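Local coordinates for Tol-Pal system protein TolB (Acinetobacter baumannii, PDB 7MX5) that probably serves as the periplasmic component of the Tol-Pal system, which is thought to help the outer membrane invaginate during cell division and to maintain its integrity, at residues G74-K77 / G82-V85; D62-G67 / D91-Q96. All coordinates share one frame; numbering follows the deposited sequence.

Contact 1 of 2, residues G74-K77 / G82-V85; sequences GQIK and GFEV
Ile76 lays its CG2 methyl beside the ring of Phe83, 4.1 Å from CD2, the two side chains crossing obliquely on the sheet face they share with Val85. The torsions divide the isoleucine's work: CG2 stands anti to the backbone N and takes the phenylalanine, while CG1 stands anti to the carbonyl carbon (chi1 -83°) and comes to 4.3 Å from Val85 CB. Asn26, in a loop, touches both Ile76 and Phe83. Beneath this apolar face run strands 70-78 and 83-91, which form a beta hairpin in the mixed sheet of the TolB amino-terminal domain; their short segments lie antiparallel at 167°. Ile76 and Val85 make a non-hydrogen-bonded pair. Next to them Lys77 and Glu84 make a hydrogen-bonded one, joined by Lys77 N to Glu84 O at 3.0 Å and by Glu84 N to Lys77 O at 2.6 Å, the second nearly straight at the hydrogen (171°). Glu84 O also receives a CA-H...O contact from Ile76 CA at 3.2 Å, and Gln75 O a similar one from Val85 CA. On the other face the side chains of Lys77 and Glu84 emerge side by side. Gln75 OE1 accepts a hydrogen bond from Asn23 ND2.

Contact 2 of 2, residues D62-G67 / D91-Q96; sequences DWQAAG and DVQKQQ
Gln64 O accepts the backbone N-H of Gly67 at 2.7 Å, part of the Schellman motif that ends helix 60-65 with Gly67 as its C-prime residue. Against the last turn of this helix packs the hairpin turn between strands 83-91 and 96-105. Asp91 OD1 accepts the backbone N-H of Lys94 at 2.8 Å, an Asx motif that folds the start of the turn back on the aspartate; the donor sits above the carboxylate plane, 44° out of it. Gln95 and Gln96 both face Asp91 in a G1 beta bulge, with Gln95 at positive phi and backbone bonds linking Asp91 and Gln96 in both directions. Val92, early in this turn, faces helix 60-65 and points its two methyls at different parts of it. CG2, anti to the carbonyl carbon, reaches Trp63 CB at 3.7 Å; CG1, anti to the backbone N (chi1 155°), comes to 4.0 Å from Gln64 N. Trp63 starts toward Val92, but its indole packs on Pro50, Ala51, Ile58 and Val71. Val71 of strand 70-78 also touches Val92, bringing helix, turn and sheet together. On the solvent side Gln64 and Gln93 cross, both chains bent at chi2 and their amide planes 47° apart; Gln93 NE2 lies 4.0 Å from Gln64 CG, against the aliphatic part of its neighbour.

How the contacts relate
After strands 6-9, 16-19 and 43-45 and helix 29-37 the chain enters helix 60-65, whose end and the turn after it supply residues 62-67 of contact 2. A short loop leads on to strand 70-78; the chain passes through 74-77, reverses and returns through 82-85, so contact 1 closes a short loop. Strand 83-91 then runs back to the turn at 91-96, where contact 2 closes the longer loop with contact 1 nested inside it. The two sites do not touch: about 25 Å between centres and about 11 Å between nearest atoms. Contact 1 joins the two strands near their connecting turn, whereas contact 2 ties the helix to the far end of the same hairpin.

Contact 1 of 2, residues G74-K77 / G82-V85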
ATOM      1  N   GLY A  74      10.573  -9.419  25.528  1.00 52.67           N
ATOM      2  CA  GLY A  74      11.758  -9.193  24.724  1.00 54.63           C
ATOM      3  C   GLY A  74      12.972  -8.846  25.552  1.00 66.00           C
ATOM      4  O   GLY A  74      12.867  -8.387  26.695  1.00 61.37           O
ATOM      5  N   GLN A  75      14.138  -9.068  24.950  1.00 57.88           N
ATOM      6  CA  GLN A  75      15.428  -8.768  25.559  1.00 67.25           C
ATOM      7  C   GLN A  75      16.347  -8.209  24.486  1.00 65.15           C
ATOM      8  O   GLN A  75      16.477  -8.801  23.410  1.00 69.07           O
ATOM      9  CB  GLN A  75      16.049 -10.019  26.192  1.00 66.88           C
ATOM     10  CG  GLN A  75      17.223  -9.734  27.115  1.00 66.93           C
ATOM     11  CD  GLN A  75      17.127 -10.483  28.430  1.00 75.50           C
ATOM     12  OE1 GLN A  75      16.270 -10.190  29.264  1.00 89.03           O
ATOM     13  NE2 GLN A  75      18.015 -11.450  28.626  1.00 81.53           N
ATOM     14  N   ILE A  76      16.983  -7.076  24.773  1.00 60.92           N
ATOM     15  CA  ILE A  76      17.858  -6.398  23.824  1.00 62.18           C
ATOM     16  C   ILE A  76      19.285  -6.451  24.352  1.00 64.27           C
ATOM     17  O   ILE A  76      19.549  -6.057  25.495  1.00 71.23           O
ATOM     18  CB  ILE A  76      17.410  -4.947  23.579  1.00 66.02           C
ATOM     19  CG1 ILE A  76      16.295  -4.912  22.533  1.00 59.45           C
ATOM     20  CG2 ILE A  76      18.582  -4.087  23.124  1.00 59.15           C
ATOM     21  CD1 ILE A  76      15.546  -3.603  22.480  1.00 53.32           C
ATOM     22  N   LYS A  77      20.200  -6.944  23.519  1.00 63.98           N
ATOM     23  CA  LYS A  77      21.619  -7.013  23.846  1.00 70.25           C
ATOM     24  C   LYS A  77      22.413  -6.388  22.710  1.00 65.89           C
ATOM     25  O   LYS A  77      22.229  -6.755  21.545  1.00 66.56           O
ATOM     26  CB  LYS A  77      22.067  -8.459  24.080  1.00 76.67           C
ATOM     27  CG  LYS A  77      21.558  -9.068  25.377  1.00 83.90           C
ATOM     28  CD  LYS A  77      22.526  -8.819  26.524  1.00 85.92           C
ATOM     29  CE  LYS A  77      22.148  -9.630  27.753  1.00 76.66           C
ATOM     30  NZ  LYS A  77      23.176  -9.532  28.826  1.00 75.95           N
ATOM     31  N   GLY A  82      25.338  -3.775  15.747  1.00 78.02           N
ATOM     32  CA  GLY A  82      24.286  -2.999  16.369  1.00 75.26           C
ATOM     33  C   GLY A  82      23.759  -3.622  17.643  1.00 69.63           C
ATOM     34  O   GLY A  82      24.376  -3.494  18.703  1.00 69.51           O
ATOM     35  N   PHE A  83      22.619  -4.304  17.555  1.00 64.52           N
ATOM     36  CA  PHE A  83      22.025  -4.922  18.728  1.00 55.21           C
ATOM     37  C   PHE A  83      21.210  -6.135  18.307  1.00 51.92           C
ATOM     38  O   PHE A  83      20.810  -6.274  17.149  1.00 47.45           O
ATOM     39  CB  PHE A  83      21.148  -3.931  19.506  1.00 58.54           C
ATOM     40  CG  PHE A  83      19.892  -3.530  18.785  1.00 57.78           C
ATOM     41  CD1 PHE A  83      19.910  -2.514  17.845  1.00 54.96           C
ATOM     42  CD2 PHE A  83      18.687  -4.162  19.057  1.00 60.30           C
ATOM     43  CE1 PHE A  83      18.756  -2.138  17.187  1.00 53.81           C
ATOM     44  CE2 PHE A  83      17.530  -3.793  18.400  1.00 61.04           C
ATOM     45  CZ  PHE A  83      17.565  -2.780  17.463  1.00 57.99           C
ATOM     46  N   GLU A  84      20.975  -7.015  19.276  1.00 62.36           N
ATOM     47  CA  GLU A  84      20.146  -8.196  19.102  1.00 46.34           C
ATOM     48  C   GLU A  84      18.839  -8.006  19.858  1.00 54.66           C
ATOM     49  O   GLU A  84      18.816  -7.388  20.926  1.00 53.91           O
ATOM     50  CB  GLU A  84      20.859  -9.449  19.616  1.00 48.68           C
ATOM     51  CG  GLU A  84      21.390 -10.363  18.533  1.00 53.64           C
ATOM     52  CD  GLU A  84      22.292 -11.450  19.083  1.00 62.08           C
ATOM     53  OE1 GLU A  84      22.109 -11.838  20.257  1.00 63.05           O
ATOM     54  OE2 GLU A  84      23.184 -11.916  18.343  1.00 62.27           O
ATOM     55  N   VAL A  85      17.754  -8.536  19.302  1.00 53.82           N
ATOM     56  CA  VAL A  85      16.462  -8.547  19.976  1.00 46.08           C
ATOM     57  C   VAL A  85      15.986  -9.991  20.058  1.00 42.19           C
ATOM     58  O   VAL A  85      15.814 -10.659  19.031  1.00 46.11           O
ATOM     59  CB  VAL A  85      15.427  -7.652  19.272  1.00 46.76           C
ATOM     60  CG1 VAL A  85      15.391  -7.912  17.771  1.00 42.43           C
ATOM     61  CG2 VAL A  85      14.048  -7.852  19.890  1.00 40.85           C
TER

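Contact 2 of 2, residues D62-G67 / D91-Q96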
ATOM      1  N   ASP A  62      -2.283 -14.831  35.807  1.00 86.01           N
ATOM      2  CA  ASP A  62      -2.530 -13.410  36.022  1.00 84.77           C
ATOM      3  C   ASP A  62      -2.922 -12.677  34.749  1.00 80.16           C
ATOM      4  O   ASP A  62      -3.629 -11.664  34.822  1.00 77.31           O
ATOM      5  CB  ASP A  62      -1.289 -12.752  36.631  1.00 90.93           C
ATOM      6  CG  ASP A  62      -0.668 -13.593  37.728  1.00 95.32           C
ATOM      7  OD1 ASP A  62      -1.423 -14.139  38.559  1.00 97.14           O
ATOM      8  OD2 ASP A  62       0.575 -13.712  37.756  1.00 96.62           O
ATOM      9  N   TRP A  63      -2.480 -13.154  33.585  1.00 78.63           N
ATOM     10  CA  TRP A  63      -2.870 -12.514  32.336  1.00 75.73           C
ATOM     11  C   TRP A  63      -4.293 -12.869  31.934  1.00 74.26           C
ATOM     12  O   TRP A  63      -4.980 -12.046  31.318  1.00 72.86           O
ATOM     13  CB  TRP A  63      -1.891 -12.884  31.224  1.00 68.71           C
ATOM     14  CG  TRP A  63      -0.500 -12.449  31.527  1.00 71.43           C
ATOM     15  CD1 TRP A  63       0.525 -13.227  31.975  1.00 65.14           C
ATOM     16  CD2 TRP A  63       0.018 -11.117  31.431  1.00 68.75           C
ATOM     17  NE1 TRP A  63       1.655 -12.466  32.151  1.00 65.01           N
ATOM     18  CE2 TRP A  63       1.370 -11.167  31.823  1.00 68.89           C
ATOM     19  CE3 TRP A  63      -0.528  -9.890  31.041  1.00 63.12           C
ATOM     20  CZ2 TRP A  63       2.183 -10.036  31.840  1.00 63.98           C
ATOM     21  CZ3 TRP A  63       0.282  -8.769  31.059  1.00 65.77           C
ATOM     22  CH2 TRP A  63       1.622  -8.849  31.456  1.00 70.91           C
ATOM     23  N   GLN A  64      -4.756 -14.076  32.266  1.00 69.93           N
ATOM     24  CA  GLN A  64      -6.169 -14.373  32.077  1.00 75.87           C
ATOM     25  C   GLN A  64      -7.023 -13.488  32.970  1.00 76.40           C
ATOM     26  O   GLN A  64      -8.073 -12.992  32.543  1.00 69.30           O
ATOM     27  CB  GLN A  64      -6.456 -15.851  32.354  1.00 79.72           C
ATOM     28  CG  GLN A  64      -7.843 -16.294  31.885  1.00 76.56           C
ATOM     29  CD  GLN A  64      -8.952 -16.121  32.921  1.00 87.46           C
ATOM     30  OE1 GLN A  64      -8.872 -15.296  33.828  1.00 87.55           O
ATOM     31  NE2 GLN A  64     -10.029 -16.865  32.738  1.00 83.96           N
ATOM     32  N   ALA A  65      -6.592 -13.290  34.219  1.00 72.65           N
ATOM     33  CA  ALA A  65      -7.385 -12.526  35.178  1.00 78.90           C
ATOM     34  C   ALA A  65      -7.706 -11.136  34.650  1.00 87.22           C
ATOM     35  O   ALA A  65      -8.810 -10.621  34.865  1.00 84.04           O
ATOM     36  CB  ALA A  65      -6.647 -12.437  36.513  1.00 88.04           C
ATOM     37  N   ALA A  66      -6.760 -10.516  33.950  1.00 79.57           N
ATOM     38  CA  ALA A  66      -6.972  -9.215  33.336  1.00 80.60           C
ATOM     39  C   ALA A  66      -7.566  -9.317  31.937  1.00 70.47           C
ATOM     40  O   ALA A  66      -7.613  -8.309  31.224  1.00 70.21           O
ATOM     41  CB  ALA A  66      -5.656  -8.437  33.285  1.00 85.33           C
ATOM     42  N   GLY A  67      -8.018 -10.501  31.532  1.00 70.82           N
ATOM     43  CA  GLY A  67      -8.584 -10.671  30.208  1.00 71.10           C
ATOM     44  C   GLY A  67      -7.602 -10.463  29.079  1.00 69.79           C
ATOM     45  O   GLY A  67      -7.993  -9.994  28.005  1.00 65.55           O
ATOM     46  N   ASP A  91       0.892 -17.360  23.916  1.00 42.74           N
ATOM     47  CA  ASP A  91      -0.543 -17.608  23.949  1.00 41.76           C
ATOM     48  C   ASP A  91      -0.932 -18.003  25.369  1.00 44.01           C
ATOM     49  O   ASP A  91      -0.445 -19.011  25.892  1.00 50.21           O
ATOM     50  CB  ASP A  91      -0.913 -18.704  22.950  1.00 49.98           C
ATOM     51  CG  ASP A  91      -2.416 -18.855  22.763  1.00 41.69           C
ATOM     52  OD1 ASP A  91      -3.144 -19.005  23.767  1.00 41.81           O
ATOM     53  OD2 ASP A  91      -2.870 -18.831  21.601  1.00 43.31           O
ATOM     54  N   VAL A  92      -1.805 -17.213  25.993  1.00 40.24           N
ATOM     55  CA  VAL A  92      -2.123 -17.432  27.401  1.00 52.48           C
ATOM     56  C   VAL A  92      -3.108 -18.584  27.569  1.00 45.86           C
ATOM     57  O   VAL A  92      -2.934 -19.435  28.449  1.00 48.36           O
ATOM     58  CB  VAL A  92      -2.653 -16.129  28.030  1.00 59.89           C
ATOM     59  CG1 VAL A  92      -3.543 -16.428  29.228  1.00 48.69           C
ATOM     60  CG2 VAL A  92      -1.494 -15.231  28.431  1.00 59.41           C
ATOM     61  N   GLN A  93      -4.150 -18.634  26.736  1.00 50.48           N
ATOM     62  CA  GLN A  93      -5.141 -19.700  26.855  1.00 50.59           C
ATOM     63  C   GLN A  93      -4.515 -21.062  26.581  1.00 49.32           C
ATOM     64  O   GLN A  93      -4.702 -22.011  27.351  1.00 59.86           O
ATOM     65  CB  GLN A  93      -6.310 -19.439  25.904  1.00 58.43           C
ATOM     66  CG  GLN A  93      -7.040 -18.131  26.166  1.00 74.44           C
ATOM     67  CD  GLN A  93      -7.876 -18.173  27.431  1.00 81.02           C
ATOM     68  OE1 GLN A  93      -8.239 -19.245  27.915  1.00 82.26           O
ATOM     69  NE2 GLN A  93      -8.182 -17.001  27.976  1.00 68.25           N
ATOM     70  N   LYS A  94      -3.763 -21.175  25.488  1.00 46.80           N
ATOM     71  CA  LYS A  94      -3.067 -22.415  25.170  1.00 56.49           C
ATOM     72  C   LYS A  94      -1.836 -22.639  26.036  1.00 55.06           C
ATOM     73  O   LYS A  94      -1.313 -23.759  26.056  1.00 53.63           O
ATOM     74  CB  LYS A  94      -2.672 -22.427  23.692  1.00 47.75           C
ATOM     75  CG  LYS A  94      -3.822 -22.116  22.746  1.00 48.86           C
ATOM     76  CD  LYS A  94      -3.580 -22.694  21.363  1.00 62.54           C
ATOM     77  CE  LYS A  94      -4.870 -22.760  20.558  1.00 63.00           C
ATOM     78  NZ  LYS A  94      -4.623 -23.144  19.139  1.00 64.00           N
ATOM     79  N   GLN A  95      -1.370 -21.608  26.746  1.00 53.61           N
ATOM     80  CA  GLN A  95      -0.218 -21.704  27.645  1.00 48.19           C
ATOM     81  C   GLN A  95       1.021 -22.207  26.906  1.00 48.37           C
ATOM     82  O   GLN A  95       1.713 -23.125  27.351  1.00 54.62           O
ATOM     83  CB  GLN A  95      -0.536 -22.586  28.855  1.00 52.54           C
ATOM     84  CG  GLN A  95      -1.254 -21.855  29.978  1.00 60.45           C
ATOM     85  CD  GLN A  95      -1.160 -22.582  31.306  1.00 66.14           C
ATOM     86  OE1 GLN A  95      -0.379 -22.205  32.180  1.00 67.83           O
ATOM     87  NE2 GLN A  95      -1.959 -23.631  31.464  1.00 64.08           N
ATOM     88  N   GLN A  96       1.301 -21.589  25.761  1.00 48.76           N
ATOM     89  CA  GLN A  96       2.453 -21.959  24.954  1.00 57.97           C
ATOM     90  C   GLN A  96       2.943 -20.734  24.197  1.00 51.52           C
ATOM     91  O   GLN A  96       2.224 -19.742  24.047  1.00 42.04           O
ATOM     92  CB  GLN A  96       2.119 -23.091  23.977  1.00 50.08           C
ATOM     93  CG  GLN A  96       1.149 -22.690  22.879  1.00 47.89           C
ATOM     94  CD  GLN A  96       0.635 -23.880  22.095  1.00 43.54           C
ATOM     95  OE1 GLN A  96      -0.095 -24.717  22.623  1.00 63.74           O
ATOM     96  NE2 GLN A  96       1.014 -23.960  20.825  1.00 54.86           N
TER